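Local coordinates for protein reducing-end xylose-releasing exo-oligoxylanase Rex8A (Paenibacillus barcinonensis, PDB 6SUD) that hydrolyses short linear and branched xylooligosaccharides, releasing xylose from their reducing ends in the breakdown of xylan, at residues Lys6-Phe18 and Ala274-Gln286. The protein carries 1 engineered substitution. Residues are numbered along the deposited sequence; the frame is centred on the assembly and turned at random.
Sequences KGAYDTGTYANLF and ALDWEWFRKDPWQ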
ATOM      1  N   LYS A   6      22.675  -1.231  -7.365  1.00 28.08           N
ATOM      2  CA  LYS A   6      21.811  -0.116  -7.858  1.00 27.16           C
ATOM      3  C   LYS A   6      20.400  -0.630  -8.092  1.00 24.30           C
ATOM      4  O   LYS A   6      20.218  -1.675  -8.755  1.00 24.88           O
ATOM      5  CB  LYS A   6      22.300   0.497  -9.174  1.00 29.77           C
ATOM      6  CG  LYS A   6      23.660   1.169  -9.123  1.00 31.31           C
ATOM      7  CD  LYS A   6      23.714   2.390  -8.242  1.00 33.12           C
ATOM      8  CE  LYS A   6      25.083   3.028  -8.288  1.00 34.01           C
ATOM      9  NZ  LYS A   6      25.173   4.205  -7.394  1.00 35.22           N
ATOM     10  N   GLY A   7      19.452   0.167  -7.615  1.00 22.24           N
ATOM     11  CA  GLY A   7      18.030  -0.164  -7.714  1.00 20.59           C
ATOM     12  C   GLY A   7      17.463   0.204  -9.070  1.00 19.55           C
ATOM     13  O   GLY A   7      18.173   0.865  -9.872  1.00 18.14           O
ATOM     14  N   ALA A   8      16.215  -0.201  -9.316  1.00 17.72           N
ATOM     15  CA  ALA A   8      15.464   0.107 -10.559  1.00 17.85           C
ATOM     16  C   ALA A   8      15.341   1.624 -10.763  1.00 18.13           C
ATOM     17  O   ALA A   8      15.283   2.068 -11.934  1.00 17.27           O
ATOM     18  CB  ALA A   8      14.110  -0.556 -10.518  1.00 17.69           C
ATOM     19  N   TYR A   9      15.288   2.407  -9.681  1.00 19.05           N
ATOM     20  CA  TYR A   9      15.264   3.889  -9.761  1.00 20.80           C
ATOM     21  C   TYR A   9      16.459   4.378 -10.587  1.00 21.82           C
ATOM     22  O   TYR A   9      16.266   5.284 -11.419  1.00 21.77           O
ATOM     23  CB  TYR A   9      15.284   4.548  -8.384  1.00 21.53           C
ATOM     24  CG  TYR A   9      15.276   6.053  -8.462  1.00 22.57           C
ATOM     25  CD1 TYR A   9      14.088   6.756  -8.591  1.00 23.40           C
ATOM     26  CD2 TYR A   9      16.462   6.773  -8.446  1.00 23.46           C
ATOM     27  CE1 TYR A   9      14.077   8.140  -8.689  1.00 24.32           C
ATOM     28  CE2 TYR A   9      16.469   8.155  -8.547  1.00 24.51           C
ATOM     29  CZ  TYR A   9      15.273   8.838  -8.668  1.00 24.78           C
ATOM     30  OH  TYR A   9      15.290  10.198  -8.763  1.00 27.06           O
ATOM     31  N   ASP A  10      17.639   3.786 -10.374  1.00 22.55           N
ATOM     32  CA  ASP A  10      18.917   4.239 -10.991  1.00 24.76           C
ATOM     33  C   ASP A  10      19.102   3.617 -12.380  1.00 24.79           C
ATOM     34  O   ASP A  10      19.557   4.349 -13.281  1.00 26.42           O
ATOM     35  CB  ASP A  10      20.120   3.914 -10.102  1.00 26.45           C
ATOM     36  CG  ASP A  10      20.150   4.698  -8.803  1.00 28.22           C
ATOM     37  OD1 ASP A  10      19.801   5.896  -8.824  1.00 29.57           O
ATOM     38  OD2 ASP A  10      20.522   4.101  -7.778  1.00 33.15           O
ATOM     39  N   THR A  11      18.785   2.327 -12.542  1.00 23.07           N
ATOM     40  CA  THR A  11      19.106   1.526 -13.756  1.00 22.55           C
ATOM     41  C   THR A  11      17.973   1.628 -14.786  1.00 21.99           C
ATOM     42  O   THR A  11      18.251   1.468 -15.993  1.00 22.45           O
ATOM     43  CB  THR A  11      19.386   0.065 -13.388  1.00 23.10           C
ATOM     44  OG1 THR A  11      18.168  -0.525 -12.925  1.00 22.14           O
ATOM     45  CG2 THR A  11      20.452  -0.086 -12.325  1.00 23.82           C
ATOM     46  N   GLY A  12      16.742   1.870 -14.336  1.00 20.55           N
ATOM     47  CA  GLY A  12      15.534   1.810 -15.183  1.00 20.57           C
ATOM     48  C   GLY A  12      15.153   0.373 -15.519  1.00 20.54           C
ATOM     49  O   GLY A  12      14.242   0.182 -16.341  1.00 22.23           O
ATOM     50  N   THR A  13      15.815  -0.608 -14.902  1.00 20.37           N
ATOM     51  CA  THR A  13      15.594  -2.061 -15.144  1.00 20.09           C
ATOM     52  C   THR A  13      14.841  -2.672 -13.962  1.00 18.71           C
ATOM     53  O   THR A  13      15.317  -2.549 -12.820  1.00 18.40           O
ATOM     54  CB  THR A  13      16.928  -2.775 -15.397  1.00 22.05           C
ATOM     55  OG1 THR A  13      17.459  -2.214 -16.596  1.00 24.49           O
ATOM     56  CG2 THR A  13      16.798  -4.275 -15.540  1.00 22.51           C
ATOM     57  N   TYR A  14      13.724  -3.345 -14.245  1.00 16.86           N
ATOM     58  CA  TYR A  14      12.829  -3.968 -13.232  1.00 15.62           C
ATOM     59  C   TYR A  14      12.919  -5.487 -13.337  1.00 15.65           C
ATOM     60  O   TYR A  14      12.766  -6.006 -14.448  1.00 16.51           O
ATOM     61  CB  TYR A  14      11.398  -3.458 -13.421  1.00 14.77           C
ATOM     62  CG  TYR A  14      11.288  -2.001 -13.061  1.00 14.33           C
ATOM     63  CD1 TYR A  14      11.563  -1.003 -13.981  1.00 13.81           C
ATOM     64  CD2 TYR A  14      11.005  -1.626 -11.758  1.00 13.88           C
ATOM     65  CE1 TYR A  14      11.499   0.335 -13.628  1.00 13.81           C
ATOM     66  CE2 TYR A  14      10.933  -0.295 -11.394  1.00 13.84           C
ATOM     67  CZ  TYR A  14      11.175   0.689 -12.331  1.00 13.45           C
ATOM     68  OH  TYR A  14      11.120   1.988 -11.938  1.00 12.97           O
ATOM     69  N   ALA A  15      13.159  -6.168 -12.213  1.00 15.91           N
ATOM     70  CA  ALA A  15      13.149  -7.646 -12.133  1.00 15.40           C
ATOM     71  C   ALA A  15      11.773  -8.142 -12.566  1.00 15.60           C
ATOM     72  O   ALA A  15      10.755  -7.649 -12.040  1.00 15.06           O
ATOM     73  CB  ALA A  15      13.473  -8.144 -10.749  1.00 15.56           C
ATOM     74  N   ASN A  16      11.758  -9.111 -13.479  1.00 16.27           N
ATOM     75  CA  ASN A  16      10.524  -9.824 -13.884  1.00 16.20           C
ATOM     76  C   ASN A  16      10.681 -11.229 -13.324  1.00 16.46           C
ATOM     77  O   ASN A  16      11.347 -12.051 -13.981  1.00 17.16           O
ATOM     78  CB  ASN A  16      10.303  -9.758 -15.397  1.00 16.24           C
ATOM     79  CG  ASN A  16       9.061 -10.489 -15.867  1.00 15.94           C
ATOM     80  OD1 ASN A  16       8.490 -11.308 -15.145  1.00 16.78           O
ATOM     81  ND2 ASN A  16       8.641 -10.226 -17.094  1.00 15.67           N
ATOM     82  N   LEU A  17      10.167 -11.459 -12.120  1.00 16.78           N
ATOM     83  CA  LEU A  17      10.382 -12.737 -11.406  1.00 17.42           C
ATOM     84  C   LEU A  17       9.557 -13.833 -12.064  1.00 16.51           C
ATOM     85  O   LEU A  17       9.984 -14.981 -11.940  1.00 16.89           O
ATOM     86  CB  LEU A  17      10.036 -12.579  -9.926  1.00 18.68           C
ATOM     87  CG  LEU A  17      10.992 -11.650  -9.190  1.00 19.61           C
ATOM     88  CD1 LEU A  17      10.850 -11.793  -7.696  1.00 20.67           C
ATOM     89  CD2 LEU A  17      12.418 -11.943  -9.604  1.00 20.68           C
ATOM     90  N   PHE A  18       8.433 -13.508 -12.714  1.00 15.41           N
ATOM     91  CA  PHE A  18       7.651 -14.525 -13.467  1.00 15.42           C
ATOM     92  C   PHE A  18       8.536 -15.059 -14.601  1.00 16.37           C
ATOM     93  O   PHE A  18       8.602 -16.271 -14.788  1.00 15.73           O
ATOM     94  CB  PHE A  18       6.316 -13.970 -13.964  1.00 14.03           C
ATOM     95  CG  PHE A  18       5.267 -13.733 -12.903  1.00 13.45           C
ATOM     96  CD1 PHE A  18       5.024 -14.656 -11.895  1.00 13.24           C
ATOM     97  CD2 PHE A  18       4.456 -12.608 -12.951  1.00 13.22           C
ATOM     98  CE1 PHE A  18       4.037 -14.432 -10.943  1.00 13.46           C
ATOM     99  CE2 PHE A  18       3.474 -12.381 -11.999  1.00 12.89           C
ATOM    100  CZ  PHE A  18       3.262 -13.295 -10.995  1.00 13.13           C
ATOM    101  N   ALA A 274      10.085  -5.258   0.253  1.00  7.79           N
ATOM    102  CA  ALA A 274      10.506  -5.859  -1.037  1.00  7.76           C
ATOM    103  C   ALA A 274      10.553  -4.800  -2.144  1.00  7.85           C
ATOM    104  O   ALA A 274      11.492  -4.835  -2.939  1.00  8.35           O
ATOM    105  CB  ALA A 274       9.566  -6.956  -1.429  1.00  7.64           C
ATOM    106  N   LEU A 275       9.570  -3.889  -2.212  1.00  7.83           N
ATOM    107  CA  LEU A 275       9.534  -2.883  -3.300  1.00  7.50           C
ATOM    108  C   LEU A 275      10.634  -1.837  -3.058  1.00  7.78           C
ATOM    109  O   LEU A 275      11.272  -1.437  -4.042  1.00  7.48           O
ATOM    110  CB  LEU A 275       8.135  -2.274  -3.417  1.00  7.16           C
ATOM    111  CG  LEU A 275       7.868  -1.455  -4.683  1.00  6.99           C
ATOM    112  CD1 LEU A 275       8.062  -2.267  -5.956  1.00  6.95           C
ATOM    113  CD2 LEU A 275       6.466  -0.877  -4.635  1.00  6.93           C
ATOM    114  N   ASP A 276      10.892  -1.446  -1.804  1.00  8.37           N
ATOM    115  CA  ASP A 276      11.979  -0.480  -1.471  1.00  9.09           C
ATOM    116  C   ASP A 276      13.330  -1.058  -1.915  1.00  9.22           C
ATOM    117  O   ASP A 276      14.197  -0.292  -2.411  1.00  8.56           O
ATOM    118  CB  ASP A 276      12.040  -0.176   0.026  1.00  9.57           C
ATOM    119  CG  ASP A 276      13.047   0.914   0.354  1.00 10.12           C
ATOM    120  OD1 ASP A 276      12.989   1.969  -0.295  1.00 10.46           O
ATOM    121  OD2 ASP A 276      13.905   0.681   1.240  1.00 10.82           O
ATOM    122  N   TRP A 277      13.530  -2.356  -1.671  1.00  8.77           N
ATOM    123  CA  TRP A 277      14.762  -3.063  -2.102  1.00  9.26           C
ATOM    124  C   TRP A 277      14.855  -3.011  -3.633  1.00  9.86           C
ATOM    125  O   TRP A 277      15.907  -2.598  -4.143  1.00  9.59           O
ATOM    126  CB  TRP A 277      14.807  -4.495  -1.579  1.00  9.33           C
ATOM    127  CG  TRP A 277      16.038  -5.204  -2.042  1.00  9.39           C
ATOM    128  CD1 TRP A 277      16.131  -6.179  -2.983  1.00  9.36           C
ATOM    129  CD2 TRP A 277      17.376  -4.940  -1.603  1.00  9.43           C
ATOM    130  NE1 TRP A 277      17.426  -6.565  -3.141  1.00  9.43           N
ATOM    131  CE2 TRP A 277      18.218  -5.819  -2.316  1.00  9.54           C
ATOM    132  CE3 TRP A 277      17.944  -4.044  -0.692  1.00  9.70           C
ATOM    133  CZ2 TRP A 277      19.600  -5.829  -2.134  1.00  9.81           C
ATOM    134  CZ3 TRP A 277      19.315  -4.044  -0.532  1.00  9.51           C
ATOM    135  CH2 TRP A 277      20.130  -4.929  -1.238  1.00  9.45           C
ATOM    136  N   GLU A 278      13.777  -3.378  -4.330  1.00 10.28           N
ATOM    137  CA  GLU A 278      13.735  -3.386  -5.820  1.00 11.14           C
ATOM    138  C   GLU A 278      14.065  -1.977  -6.355  1.00 10.74           C
ATOM    139  O   GLU A 278      14.934  -1.863  -7.238  1.00 10.26           O
ATOM    140  CB  GLU A 278      12.391  -3.915  -6.321  1.00 12.42           C
ATOM    141  CG  GLU A 278      12.248  -3.890  -7.835  1.00 13.50           C
ATOM    142  CD  GLU A 278      13.311  -4.599  -8.657  1.00 14.98           C
ATOM    143  OE1 GLU A 278      14.143  -5.328  -8.070  1.00 17.14           O
ATOM    144  OE2 GLU A 278      13.297  -4.428  -9.907  1.00 17.19           O
ATOM    145  N   TRP A 279      13.413  -0.929  -5.845  1.00 10.63           N
ATOM    146  CA  TRP A 279      13.560   0.457  -6.377  1.00 10.33           C
ATOM    147  C   TRP A 279      14.912   1.068  -5.999  1.00 11.05           C
ATOM    148  O   TRP A 279      15.501   1.749  -6.879  1.00 11.20           O
ATOM    149  CB  TRP A 279      12.412   1.352  -5.898  1.00  9.82           C
ATOM    150  CG  TRP A 279      11.114   1.093  -6.602  1.00  9.34           C
ATOM    151  CD1 TRP A 279      10.839   0.093  -7.487  1.00  8.93           C
ATOM    152  CD2 TRP A 279       9.899   1.852  -6.465  1.00  9.18           C
ATOM    153  NE1 TRP A 279       9.544   0.189  -7.922  1.00  9.07           N
ATOM    154  CE2 TRP A 279       8.942   1.253  -7.314  1.00  9.35           C
ATOM    155  CE3 TRP A 279       9.522   2.971  -5.712  1.00  9.61           C
ATOM    156  CZ2 TRP A 279       7.638   1.735  -7.419  1.00  9.21           C
ATOM    157  CZ3 TRP A 279       8.234   3.449  -5.829  1.00  9.61           C
ATOM    158  CH2 TRP A 279       7.312   2.843  -6.685  1.00  9.41           C
ATOM    159  N   PHE A 280      15.362   0.923  -4.747  1.00 10.59           N
ATOM    160  CA  PHE A 280      16.469   1.756  -4.186  1.00 11.38           C
ATOM    161  C   PHE A 280      17.655   0.913  -3.708  1.00 12.45           C
ATOM    162  O   PHE A 280      18.748   1.501  -3.634  1.00 11.89           O
ATOM    163  CB  PHE A 280      15.929   2.683  -3.096  1.00 10.31           C
ATOM    164  CG  PHE A 280      15.020   3.739  -3.661  1.00 10.16           C
ATOM    165  CD1 PHE A 280      15.506   4.690  -4.544  1.00  9.95           C
ATOM    166  CD2 PHE A 280      13.680   3.782  -3.341  1.00 10.04           C
ATOM    167  CE1 PHE A 280      14.672   5.644  -5.096  1.00 10.22           C
ATOM    168  CE2 PHE A 280      12.837   4.720  -3.915  1.00  9.87           C
ATOM    169  CZ  PHE A 280      13.335   5.669  -4.775  1.00 10.18           C
ATOM    170  N   ARG A 281      17.453  -0.366  -3.360  1.00 13.51           N
ATOM    171  CA  ARG A 281      18.545  -1.342  -3.075  1.00 15.27           C
ATOM    172  C   ARG A 281      19.453  -0.761  -1.973  1.00 14.93           C
ATOM    173  O   ARG A 281      20.672  -0.931  -2.069  1.00 15.65           O
ATOM    174  CB  ARG A 281      19.305  -1.639  -4.379  1.00 16.61           C
ATOM    175  CG  ARG A 281      19.743  -3.087  -4.572  1.00 18.62           C
ATOM    176  CD  ARG A 281      18.599  -4.063  -4.803  1.00 19.88           C
ATOM    177  NE  ARG A 281      17.719  -3.726  -5.916  1.00 21.01           N
ATOM    178  CZ  ARG A 281      17.928  -4.032  -7.200  1.00 22.35           C
ATOM    179  NH1 ARG A 281      19.023  -4.679  -7.576  1.00 23.13           N
ATOM    180  NH2 ARG A 281      17.043  -3.656  -8.112  1.00 21.55           N
ATOM    181  N   LYS A 282      18.882  -0.114  -0.950  1.00 15.73           N
ATOM    182  CA  LYS A 282      19.654   0.703   0.032  1.00 16.60           C
ATOM    183  C   LYS A 282      19.961  -0.056   1.332  1.00 15.67           C
ATOM    184  O   LYS A 282      21.030   0.237   1.930  1.00 16.69           O
ATOM    185  CB  LYS A 282      18.925   2.007   0.356  1.00 18.44           C
ATOM    186  CG  LYS A 282      19.136   3.114  -0.662  1.00 19.79           C
ATOM    187  CD  LYS A 282      18.494   4.416  -0.238  1.00 21.45           C
ATOM    188  CE  LYS A 282      19.039   5.633  -0.956  1.00 23.44           C
ATOM    189  NZ  LYS A 282      18.328   5.867  -2.238  1.00 24.49           N
ATOM    190  N   ASP A 283      19.068  -0.931   1.799  1.00 14.05           N
ATOM    191  CA  ASP A 283      19.196  -1.592   3.127  1.00 13.31           C
ATOM    192  C   ASP A 283      19.186  -3.104   2.929  1.00 13.82           C
ATOM    193  O   ASP A 283      18.126  -3.725   2.774  1.00 13.09           O
ATOM    194  CB  ASP A 283      18.117  -1.144   4.124  1.00 12.20           C
ATOM    195  CG  ASP A 283      18.223  -1.881   5.454  1.00 11.53           C
ATOM    196  OD1 ASP A 283      19.261  -2.481   5.710  1.00 12.11           O
ATOM    197  OD2 ASP A 283      17.295  -1.836   6.209  1.00 10.97           O
ATOM    198  N   PRO A 284      20.380  -3.740   2.974  1.00 13.83           N
ATOM    199  CA  PRO A 284      20.487  -5.181   2.734  1.00 13.32           C
ATOM    200  C   PRO A 284      19.863  -6.044   3.843  1.00 12.94           C
ATOM    201  O   PRO A 284      19.655  -7.233   3.619  1.00 13.43           O
ATOM    202  CB  PRO A 284      22.003  -5.414   2.533  1.00 14.00           C
ATOM    203  CG  PRO A 284      22.690  -4.214   3.173  1.00 14.13           C
ATOM    204  CD  PRO A 284      21.668  -3.095   3.268  1.00 13.83           C
ATOM    205  N   TRP A 285      19.506  -5.462   4.992  1.00 11.82           N
ATOM    206  CA  TRP A 285      18.680  -6.198   5.993  1.00 11.05           C
ATOM    207  C   TRP A 285      17.380  -6.644   5.311  1.00 10.14           C
ATOM    208  O   TRP A 285      16.785  -7.656   5.744  1.00 10.81           O
ATOM    209  CB  TRP A 285      18.410  -5.349   7.238  1.00 11.00           C
ATOM    210  CG  TRP A 285      17.267  -5.805   8.092  1.00 10.57           C
ATOM    211  CD1 TRP A 285      17.324  -6.622   9.185  1.00 10.75           C
ATOM    212  CD2 TRP A 285      15.879  -5.448   7.936  1.00 10.50           C
ATOM    213  NE1 TRP A 285      16.075  -6.786   9.717  1.00 10.59           N
ATOM    214  CE2 TRP A 285      15.169  -6.070   8.975  1.00 10.27           C
ATOM    215  CE3 TRP A 285      15.174  -4.652   7.027  1.00 10.37           C
ATOM    216  CZ2 TRP A 285      13.789  -5.940   9.115  1.00 10.33           C
ATOM    217  CZ3 TRP A 285      13.813  -4.512   7.162  1.00 10.27           C
ATOM    218  CH2 TRP A 285      13.129  -5.155   8.197  1.00 10.34           C
ATOM    219  N   GLN A 286      16.935  -5.904   4.291  1.00 10.09           N
ATOM    220  CA  GLN A 286      15.642  -6.156   3.603  1.00  9.43           C
ATOM    221  C   GLN A 286      15.650  -7.560   2.985  1.00  9.19           C
ATOM    222  O   GLN A 286      14.604  -8.262   3.024  1.00  8.40           O
ATOM    223  CB  GLN A 286      15.350  -5.039   2.598  1.00  9.71           C
ATOM    224  CG  GLN A 286      15.065  -3.708   3.284  1.00  9.68           C
ATOM    225  CD  GLN A 286      14.765  -2.584   2.324  1.00 10.13           C
ATOM    226  OE1 GLN A 286      15.089  -2.644   1.135  1.00 10.83           O
ATOM    227  NE2 GLN A 286      14.164  -1.529   2.859  1.00 10.66           N
TER
HETATM  228  O   HOH W   1      18.176  -2.526 -10.942  1.00 33.17           O
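Ala8 N and Tyr9 N, at the start of the one-turn helix 8-11, donate to carbonyls in the last turn of helix 268-280, so the N-terminal end of one helix meets the C-terminal end of the other. Ala8 N reaches Glu278 O at 3.0 Å, almost straight at 177°; Tyr9 N meets Trp279 O at 2.9 Å on a lone pair. Gly7, the N-cap residue, lies tight against the helix end, its CA 3.3 Å from Trp279 O in a CA-H...O contact. The third bond comes from the loop: Ala15 N donates to Glu278 OE2 at 2.9 Å, from above the carboxylate plane. Glu278 reaches it with CG anti to its backbone N (chi1 177°) and a bend at chi2. Beyond these bonds, CE1 of Phe280 sits 3.4 Å from Tyr9 CG, the two rings inclined at 37°, and Trp279 NE1 lies at the edge of the Tyr14 ring near CE2, though that N-H is bonded to Tyr377 O. Ala8 CB rests over one face of Tyr14, whose OH bonds Val379 N. Arg281, which leaves the helix with positive phi, folds back: NE donates to Trp277 O, NH2 to Glu278 O (2.9 Å), and Lys6 O and Gly7 CA lie over one guanidinium face. NH2 also lies 3.3 Å from Glu278 OE1, a salt bridge by charge alone, the oxygen well out of the guanidinium plane. With an alanine here, Glu278 O would probably lose one of its two donors and the carboxylate a nearby positive charge. The contact joins the chain's N-terminal segment to the C-terminal end of helix 268-280, away from the xylose sites, with helix 200-209 flanking Tyr9 and Phe280, helix 215-232 also touching Phe280, and the C-terminal tail meeting Tyr9, Tyr14 and Trp279.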